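PDB 1VGM: 378aa long hypothetical citrate synthase from Sulfolobus tokodaii, which belongs to the citrate synthase family and folds into a predominantly helical subunit that pairs with a second copy of itself. Local coordinates for residues K67-E72 with L120-I125; L275-A280 with K288-A293; T83-P88 with Y136-G141. All blocks are in the same frame, centred on the assembly; numbering follows the deposited sequence.

Contact 1: residues K67-E72 with L120-I125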
loop_
_atom_site.group_PDB
_atom_site.type_symbol
_atom_site.label_atom_id
_atom_site.label_comp_id
_atom_site.label_asym_id
_atom_site.label_seq_id
_atom_site.Cartn_x
_atom_site.Cartn_y
_atom_site.Cartn_z
ATOM N N LYS A 67 -19.114 17.054 -13.601
ATOM C CA LYS A 67 -18.182 18.052 -14.124
ATOM C C LYS A 67 -17.954 19.189 -13.120
ATOM O O LYS A 67 -16.838 19.703 -12.986
ATOM C CB LYS A 67 -18.707 18.612 -15.456
ATOM C CG LYS A 67 -18.875 17.553 -16.545
ATOM C CD LYS A 67 -19.418 18.132 -17.849
ATOM C CE LYS A 67 -19.265 17.125 -18.989
ATOM N NZ LYS A 67 -19.859 17.580 -20.286
ATOM N N GLY A 68 -19.013 19.565 -12.411
ATOM C CA GLY A 68 -18.898 20.579 -11.377
ATOM C C GLY A 68 -17.982 20.196 -10.221
ATOM O O GLY A 68 -17.201 21.017 -9.740
ATOM N N ILE A 69 -18.071 18.955 -9.763
ATOM C CA ILE A 69 -17.169 18.498 -8.718
ATOM C C ILE A 69 -15.731 18.462 -9.229
ATOM O O ILE A 69 -14.815 18.948 -8.569
ATOM C CB ILE A 69 -17.563 17.097 -8.217
ATOM C CG1 ILE A 69 -18.931 17.166 -7.523
ATOM C CG2 ILE A 69 -16.496 16.565 -7.260
ATOM C CD1 ILE A 69 -19.606 15.800 -7.333
ATOM N N ILE A 70 -15.543 17.884 -10.406
ATOM C CA ILE A 70 -14.222 17.820 -11.011
ATOM C C ILE A 70 -13.602 19.202 -11.050
ATOM O O ILE A 70 -12.486 19.408 -10.563
ATOM C CB ILE A 70 -14.286 17.247 -12.453
ATOM C CG1 ILE A 70 -14.579 15.743 -12.398
ATOM C CG2 ILE A 70 -12.972 17.494 -13.177
ATOM C CD1 ILE A 70 -15.003 15.141 -13.719
ATOM N N ASN A 71 -14.331 20.149 -11.633
ATOM C CA ASN A 71 -13.752 21.436 -12.005
ATOM C C ASN A 71 -13.424 22.286 -10.783
ATOM O O ASN A 71 -12.632 23.224 -10.870
ATOM C CB ASN A 71 -14.711 22.204 -12.920
ATOM C CG ASN A 71 -14.634 21.741 -14.358
ATOM O OD1 ASN A 71 -13.548 21.446 -14.867
ATOM N ND2 ASN A 71 -15.785 21.673 -15.024
ATOM N N GLU A 72 -14.034 21.955 -9.647
ATOM C CA GLU A 72 -13.754 22.681 -8.416
ATOM C C GLU A 72 -12.744 21.959 -7.521
ATOM O O GLU A 72 -12.500 22.390 -6.399
ATOM C CB GLU A 72 -15.054 22.934 -7.633
ATOM C CG GLU A 72 -15.612 21.710 -6.921
ATOM C CD GLU A 72 -17.015 21.939 -6.364
ATOM O OE1 GLU A 72 -17.640 20.971 -5.883
ATOM O OE2 GLU A 72 -17.492 23.089 -6.404
ATOM N N LEU A 120 -16.382 12.231 -2.958
ATOM C CA LEU A 120 -14.961 12.231 -2.607
ATOM C C LEU A 120 -14.123 11.506 -3.659
ATOM O O LEU A 120 -13.033 11.952 -3.990
ATOM C CB LEU A 120 -14.737 11.575 -1.232
ATOM C CG LEU A 120 -13.273 11.313 -0.848
ATOM C CD1 LEU A 120 -12.540 12.641 -0.721
ATOM C CD2 LEU A 120 -13.192 10.537 0.460
ATOM N N ALA A 121 -14.639 10.396 -4.185
ATOM C CA ALA A 121 -14.005 9.707 -5.312
ATOM C C ALA A 121 -13.760 10.614 -6.523
ATOM O O ALA A 121 -12.693 10.571 -7.132
ATOM C CB ALA A 121 -14.854 8.502 -5.730
ATOM N N VAL A 122 -14.752 11.428 -6.872
ATOM C CA VAL A 122 -14.614 12.345 -7.999
ATOM C C VAL A 122 -13.527 13.381 -7.728
ATOM O O VAL A 122 -12.696 13.656 -8.594
ATOM C CB VAL A 122 -15.945 13.081 -8.308
ATOM C CG1 VAL A 122 -15.789 13.926 -9.569
ATOM C CG2 VAL A 122 -17.067 12.070 -8.500
ATOM N N GLN A 123 -13.531 13.946 -6.522
ATOM C CA GLN A 123 -12.483 14.881 -6.112
ATOM C C GLN A 123 -11.108 14.252 -6.257
ATOM O O GLN A 123 -10.174 14.889 -6.748
ATOM C CB GLN A 123 -12.687 15.322 -4.659
ATOM C CG GLN A 123 -13.971 16.102 -4.424
ATOM C CD GLN A 123 -14.173 16.484 -2.965
ATOM O OE1 GLN A 123 -13.584 15.884 -2.058
ATOM N NE2 GLN A 123 -15.019 17.482 -2.730
ATOM N N ILE A 124 -10.980 12.998 -5.834
ATOM C CA ILE A 124 -9.695 12.306 -5.931
ATOM C C ILE A 124 -9.264 12.144 -7.392
ATOM O O ILE A 124 -8.090 12.267 -7.727
ATOM C CB ILE A 124 -9.760 10.901 -5.274
ATOM C CG1 ILE A 124 -10.054 11.038 -3.777
ATOM C CG2 ILE A 124 -8.432 10.139 -5.506
ATOM C CD1 ILE A 124 -10.152 9.705 -3.057
ATOM N N ILE A 125 -10.230 11.869 -8.257
ATOM C CA ILE A 125 -9.959 11.757 -9.683
ATOM C C ILE A 125 -9.473 13.092 -10.245
ATOM O O ILE A 125 -8.545 13.138 -11.048
ATOM C CB ILE A 125 -11.222 11.250 -10.433
ATOM C CG1 ILE A 125 -11.391 9.751 -10.156
ATOM C CG2 ILE A 125 -11.101 11.490 -11.935
ATOM C CD1 ILE A 125 -12.778 9.214 -10.432
HETATM O O HOH W 1 -16.893 18.980 -4.381
#

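Contact 2: residues L275-A280 with K288-A293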
loop_
_atom_site.group_PDB
_atom_site.type_symbol
_atom_site.label_atom_id
_atom_site.label_comp_id
_atom_site.label_asym_id
_atom_site.label_seq_id
_atom_site.Cartn_x
_atom_site.Cartn_y
_atom_site.Cartn_z
ATOM N N LEU A 275 -7.059 4.262 -32.543
ATOM C CA LEU A 275 -6.496 5.537 -32.112
ATOM C C LEU A 275 -5.112 5.770 -32.700
ATOM O O LEU A 275 -4.854 6.804 -33.308
ATOM C CB LEU A 275 -6.418 5.589 -30.588
ATOM C CG LEU A 275 -7.762 5.604 -29.871
ATOM C CD1 LEU A 275 -7.526 5.538 -28.373
ATOM C CD2 LEU A 275 -8.551 6.863 -30.272
ATOM N N ALA A 276 -4.216 4.809 -32.512
ATOM C CA ALA A 276 -2.877 4.904 -33.084
ATOM C C ALA A 276 -2.965 5.157 -34.583
ATOM O O ALA A 276 -2.326 6.063 -35.106
ATOM C CB ALA A 276 -2.099 3.621 -32.811
ATOM N N LYS A 277 -3.768 4.352 -35.268
ATOM C CA LYS A 277 -3.932 4.480 -36.708
ATOM C C LYS A 277 -4.241 5.911 -37.128
ATOM O O LYS A 277 -3.717 6.396 -38.124
ATOM C CB LYS A 277 -5.045 3.555 -37.199
ATOM C CG LYS A 277 -5.163 3.481 -38.723
ATOM C CD LYS A 277 -6.089 2.348 -39.161
ATOM C CE LYS A 277 -6.725 2.623 -40.518
ATOM N NZ LYS A 277 -7.491 1.440 -41.008
ATOM N N SER A 278 -5.096 6.585 -36.375
ATOM C CA SER A 278 -5.561 7.900 -36.787
ATOM C C SER A 278 -4.448 8.917 -36.641
ATOM O O SER A 278 -4.264 9.784 -37.496
ATOM C CB SER A 278 -6.758 8.334 -35.946
ATOM O OG SER A 278 -6.930 9.736 -36.021
ATOM N N PHE A 279 -3.708 8.809 -35.546
ATOM C CA PHE A 279 -2.597 9.704 -35.296
ATOM C C PHE A 279 -1.544 9.491 -36.371
ATOM O O PHE A 279 -0.910 10.444 -36.824
ATOM C CB PHE A 279 -1.996 9.423 -33.920
ATOM C CG PHE A 279 -2.719 10.099 -32.790
ATOM C CD1 PHE A 279 -3.242 9.352 -31.740
ATOM C CD2 PHE A 279 -2.855 11.486 -32.757
ATOM C CE1 PHE A 279 -3.898 9.974 -30.673
ATOM C CE2 PHE A 279 -3.505 12.116 -31.699
ATOM C CZ PHE A 279 -4.026 11.357 -30.652
ATOM N N ALA A 280 -1.368 8.237 -36.782
ATOM C CA ALA A 280 -0.335 7.893 -37.751
ATOM C C ALA A 280 -0.507 8.620 -39.077
ATOM O O ALA A 280 0.479 8.946 -39.734
ATOM C CB ALA A 280 -0.318 6.392 -37.982
ATOM N N LYS A 288 5.723 5.911 -38.137
ATOM C CA LYS A 288 6.899 5.058 -38.084
ATOM C C LYS A 288 6.653 3.903 -37.123
ATOM O O LYS A 288 6.834 2.743 -37.480
ATOM C CB LYS A 288 8.125 5.860 -37.629
ATOM C CG LYS A 288 9.419 5.049 -37.589
ATOM C CD LYS A 288 10.660 5.948 -37.560
ATOM C CE LYS A 288 11.014 6.414 -36.148
ATOM N NZ LYS A 288 11.530 5.298 -35.299
ATOM N N TYR A 289 6.236 4.220 -35.902
ATOM C CA TYR A 289 6.110 3.194 -34.885
ATOM C C TYR A 289 4.862 2.358 -35.111
ATOM O O TYR A 289 4.865 1.145 -34.883
ATOM C CB TYR A 289 6.094 3.827 -33.492
ATOM C CG TYR A 289 7.446 4.366 -33.099
ATOM C CD1 TYR A 289 7.594 5.684 -32.667
ATOM C CD2 TYR A 289 8.590 3.567 -33.201
ATOM C CE1 TYR A 289 8.842 6.194 -32.353
ATOM C CE2 TYR A 289 9.843 4.067 -32.890
ATOM C CZ TYR A 289 9.964 5.383 -32.468
ATOM O OH TYR A 289 11.209 5.888 -32.175
ATOM N N TYR A 290 3.801 3.003 -35.583
ATOM C CA TYR A 290 2.579 2.290 -35.924
ATOM C C TYR A 290 2.876 1.188 -36.933
ATOM O O TYR A 290 2.441 0.047 -36.764
ATOM C CB TYR A 290 1.542 3.251 -36.509
ATOM C CG TYR A 290 0.229 2.579 -36.832
ATOM C CD1 TYR A 290 -0.568 2.050 -35.819
ATOM C CD2 TYR A 290 -0.210 2.456 -38.151
ATOM C CE1 TYR A 290 -1.769 1.417 -36.110
ATOM C CE2 TYR A 290 -1.413 1.822 -38.454
ATOM C CZ TYR A 290 -2.183 1.303 -37.425
ATOM O OH TYR A 290 -3.363 0.656 -37.711
ATOM N N GLU A 291 3.619 1.523 -37.982
ATOM C CA GLU A 291 3.834 0.576 -39.067
ATOM C C GLU A 291 4.710 -0.586 -38.610
ATOM O O GLU A 291 4.465 -1.742 -38.967
ATOM C CB GLU A 291 4.479 1.272 -40.265
ATOM C CG GLU A 291 3.529 2.151 -41.057
ATOM C CD GLU A 291 4.152 2.666 -42.342
ATOM O OE1 GLU A 291 5.388 2.840 -42.378
ATOM O OE2 GLU A 291 3.404 2.898 -43.312
ATOM N N ILE A 292 5.725 -0.273 -37.811
ATOM C CA ILE A 292 6.495 -1.289 -37.117
ATOM C C ILE A 292 5.583 -2.190 -36.281
ATOM O O ILE A 292 5.619 -3.407 -36.419
ATOM C CB ILE A 292 7.563 -0.630 -36.209
ATOM C CG1 ILE A 292 8.675 -0.045 -37.077
ATOM C CG2 ILE A 292 8.145 -1.645 -35.238
ATOM C CD1 ILE A 292 9.625 0.861 -36.318
ATOM N N ALA A 293 4.756 -1.583 -35.431
ATOM C CA ALA A 293 3.833 -2.332 -34.581
ATOM C C ALA A 293 2.877 -3.220 -35.379
ATOM O O ALA A 293 2.608 -4.354 -34.976
ATOM C CB ALA A 293 3.036 -1.370 -33.700
#

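Contact 3: residues T83-P88 with Y136-G141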
loop_
_atom_site.group_PDB
_atom_site.type_symbol
_atom_site.label_atom_id
_atom_site.label_comp_id
_atom_site.label_asym_id
_atom_site.label_seq_id
_atom_site.Cartn_x
_atom_site.Cartn_y
_atom_site.Cartn_z
ATOM N N THR A 83 6.981 19.039 -2.406
ATOM C CA THR A 83 7.681 17.764 -2.313
ATOM C C THR A 83 7.985 17.153 -3.683
ATOM O O THR A 83 9.099 16.691 -3.926
ATOM C CB THR A 83 6.862 16.757 -1.490
ATOM O OG1 THR A 83 6.783 17.220 -0.138
ATOM C CG2 THR A 83 7.509 15.373 -1.529
ATOM N N ILE A 84 6.996 17.145 -4.570
ATOM C CA ILE A 84 7.173 16.627 -5.928
ATOM C C ILE A 84 8.353 17.315 -6.616
ATOM O O ILE A 84 9.224 16.666 -7.216
ATOM C CB ILE A 84 5.885 16.853 -6.771
ATOM C CG1 ILE A 84 4.895 15.715 -6.528
ATOM C CG2 ILE A 84 6.219 16.947 -8.250
ATOM C CD1 ILE A 84 3.561 15.910 -7.246
ATOM N N PHE A 85 8.380 18.638 -6.526
ATOM C CA PHE A 85 9.372 19.410 -7.250
ATOM C C PHE A 85 10.736 19.431 -6.568
ATOM O O PHE A 85 11.700 19.952 -7.125
ATOM C CB PHE A 85 8.849 20.827 -7.464
ATOM C CG PHE A 85 7.906 20.938 -8.618
ATOM C CD1 PHE A 85 8.384 21.236 -9.894
ATOM C CD2 PHE A 85 6.559 20.626 -8.458
ATOM C CE1 PHE A 85 7.536 21.245 -10.993
ATOM C CE2 PHE A 85 5.701 20.632 -9.549
ATOM C CZ PHE A 85 6.194 20.930 -10.830
ATOM N N SER A 86 10.827 18.863 -5.370
ATOM C CA SER A 86 12.101 18.855 -4.657
ATOM C C SER A 86 12.831 17.534 -4.845
ATOM O O SER A 86 13.985 17.402 -4.457
ATOM C CB SER A 86 11.883 19.095 -3.164
ATOM O OG SER A 86 11.360 17.932 -2.547
ATOM N N MET A 87 12.162 16.556 -5.441
ATOM C CA MET A 87 12.771 15.250 -5.630
ATOM C C MET A 87 13.626 15.225 -6.885
ATOM O O MET A 87 13.440 16.034 -7.794
ATOM C CB MET A 87 11.695 14.169 -5.706
ATOM C CG MET A 87 11.380 13.570 -4.346
ATOM S SD MET A 87 10.238 12.219 -4.457
ATOM C CE MET A 87 8.696 13.098 -4.390
ATOM N N PRO A 88 14.600 14.307 -6.939
ATOM C CA PRO A 88 15.446 14.194 -8.126
ATOM C C PRO A 88 14.591 14.016 -9.371
ATOM O O PRO A 88 13.528 13.393 -9.323
ATOM C CB PRO A 88 16.309 12.967 -7.834
ATOM C CG PRO A 88 16.384 12.930 -6.332
ATOM C CD PRO A 88 15.017 13.376 -5.876
ATOM N N TYR A 136 5.031 14.930 -14.508
ATOM C CA TYR A 136 5.669 15.201 -15.796
ATOM C C TYR A 136 6.475 16.496 -15.739
ATOM O O TYR A 136 7.633 16.540 -16.158
ATOM C CB TYR A 136 4.627 15.297 -16.917
ATOM C CG TYR A 136 5.163 15.900 -18.197
ATOM C CD1 TYR A 136 6.101 15.220 -18.976
ATOM C CD2 TYR A 136 4.748 17.166 -18.615
ATOM C CE1 TYR A 136 6.619 15.790 -20.141
ATOM C CE2 TYR A 136 5.252 17.745 -19.777
ATOM C CZ TYR A 136 6.188 17.053 -20.532
ATOM O OH TYR A 136 6.690 17.645 -21.662
ATOM N N ARG A 137 5.863 17.552 -15.220
ATOM C CA ARG A 137 6.500 18.856 -15.245
ATOM C C ARG A 137 7.765 18.878 -14.390
ATOM O O ARG A 137 8.801 19.384 -14.825
ATOM C CB ARG A 137 5.517 19.925 -14.773
ATOM C CG ARG A 137 4.552 20.350 -15.864
ATOM C CD ARG A 137 3.491 21.297 -15.352
ATOM N NE ARG A 137 2.796 21.929 -16.463
ATOM C CZ ARG A 137 3.299 22.899 -17.219
ATOM N NH1 ARG A 137 4.424 23.508 -16.876
ATOM N NH2 ARG A 137 2.668 23.258 -18.325
ATOM N N ALA A 138 7.682 18.318 -13.185
ATOM C CA ALA A 138 8.840 18.211 -12.303
ATOM C C ALA A 138 10.003 17.458 -12.951
ATOM O O ALA A 138 11.156 17.870 -12.840
ATOM C CB ALA A 138 8.439 17.526 -11.001
ATOM N N LYS A 139 9.709 16.352 -13.624
ATOM C CA LYS A 139 10.777 15.525 -14.181
ATOM C C LYS A 139 11.442 16.209 -15.363
ATOM O O LYS A 139 12.587 15.899 -15.695
ATOM C CB LYS A 139 10.240 14.160 -14.617
ATOM C CG LYS A 139 9.950 13.216 -13.456
ATOM C CD LYS A 139 9.531 11.834 -13.942
ATOM C CE LYS A 139 10.693 11.106 -14.604
ATOM N NZ LYS A 139 11.838 10.867 -13.669
ATOM N N GLU A 140 10.730 17.141 -15.990
ATOM C CA GLU A 140 11.285 17.896 -17.112
ATOM C C GLU A 140 11.817 19.250 -16.655
ATOM O O GLU A 140 12.229 20.079 -17.476
ATOM C CB GLU A 140 10.223 18.099 -18.202
ATOM C CG GLU A 140 9.780 16.813 -18.891
ATOM C CD GLU A 140 10.922 16.060 -19.554
ATOM O OE1 GLU A 140 10.802 14.827 -19.730
ATOM O OE2 GLU A 140 11.937 16.695 -19.904
ATOM N N GLY A 141 11.805 19.470 -15.343
ATOM C CA GLY A 141 12.250 20.743 -14.805
ATOM C C GLY A 141 11.408 21.912 -15.276
ATOM O O GLY A 141 11.891 23.036 -15.372
#

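Contact 1: residues K67-E72 with L120-I125
Two helices of the mostly helical citrate synthase fold, 60-71 and 117-139, meet here through I69 and I70 on the first and V122 and Q123 on the second. Their short segments run in broadly the same direction, crossing at -50° with 8.5 Å between the axes. The backbones come closest at I70 and Q123, whose CA atoms are 6.0 Å apart.

V122 is the centre of the apolar part. Its CG1 methyl is anti to the backbone N (chi1 -175°), which sends it across to helix 60-71, where it touches both isoleucines. I69 meets it with the CG2 branch, CG2 to V122 CG1 being 3.6 Å, and I70 with the CG1 methylene, again 3.6 Å from V122 CG1. Each isoleucine crosses the valine at about a right angle. The same I69 CG2 methyl also lies against the aliphatic part of Q123, 3.8 Å from its CG.

Beyond CG the chain of Q123 is extended, and its amide takes part in the polar edge of the contact. A water donates to E72 OE1 at 2.6 Å and accepts from Q123 NE2 at 2.9 Å. This single water joins the loop residue just past the end of helix 60-71 to the side of helix 117-139, while no direct hydrogen bond links the two segments.

Around this pair, I70 also packs on E46 and I49 of helix 45-54. Helix 117-139 is covered further by helix 331-353, where A121, I124 and I125 touch L344, and by helix 203-214, where L120 and I124 reach M203.

Contact 2: residues L275-A280 with K288-A293
The phenol ring of Y290 has the CA of K277 over one face, 3.9 Å from the centroid of the Y290 ring and 20° off its normal, a CH-pi contact displaced toward the rim. The methyl groups of A276 and A280 approach the ring obliquely. These residues pack the helical hairpin of this mainly helical fold in which helix 267-280 turns back into helix 284-304; the short segments cross at -136°, with axes 9.4 Å apart.

With chi1 at -178° the ring of Y290 points away from its own backbone N and reaches across to helix 267-280. The small A276 and A280, one turn apart, meet it with their methyls, A276 CB 3.7 Å from Y290 CD1 and A280 CB 3.9 Å from Y290 CB, and the ring lies close to the helix backbone, Y290 CE1 being 3.6 Å from K277 N. Further out, the extended K277 chain passes the phenol end of the ring before its amine leads away from the contact. The hydroxyl also has a weak hydrogen bond with K273 NZ, one turn earlier on the same helix as K277. At this end of the ring, the aliphatic start of the lysine chain rests against the phenol oxygen, with K277 CB 3.4 Å from Y290 OH.

Contact 3: residues T83-P88 with Y136-G141
A CH-pi contact joins F85 to A138, packing the I84-M87 turn against the C-terminal end of helix 117-139 in this helical fold. A138 CB sits over one face of the F85 ring, 3.9 Å from its centroid and 14° off the normal. A chi1 of -81°, with CG opposite the carbonyl carbon, swings the ring over towards A138, with F85 CE1 3.6 Å from A138 CA.

Other apolar contacts flank this one. I84 brings its CG2 methyl to 3.6 Å from A138 CB, so that the alanine methyl touches both neighbouring residues of the first segment. R137 CB comes obliquely to the ring, 4.1 Å from F85 CZ, while the guanidinium group turns away to bond with the carbonyls of A160 and K143.

Hydrogen bonds shape each segment from within and do not cross between them. Helix 117-139 ends in a Schellman motif, with G141 as its positive-phi C-prime residue and G141 N bonded to A138 O. In the other segment, I84 to M87 form a type I turn, and T83 O accepts two bonds from S86 on the same face of its carbonyl plane: S86 N at 3.1 Å and S86 OG at 2.9 Å.

In the fold
Contacts 1 and 3 share helix 117-139: contact 1 uses its first half and contact 3 its C-terminal end, their centres 24 Å apart. Their other partners, helices 60-71 and 78-84, follow each other in the chain. Contact 2 lies apart, about 30 Å from contact 3 between centres, and joins two helices adjacent in sequence. Contacts 2 and 3 are largely buried and each turns on one aromatic ring, whereas contact 1 is partly buried, made mainly of branched aliphatic groups with a water at its edge. Contact 3 alone borders the second subunit, where T83 hydrogen-bonds to T83 of the neighbouring copy.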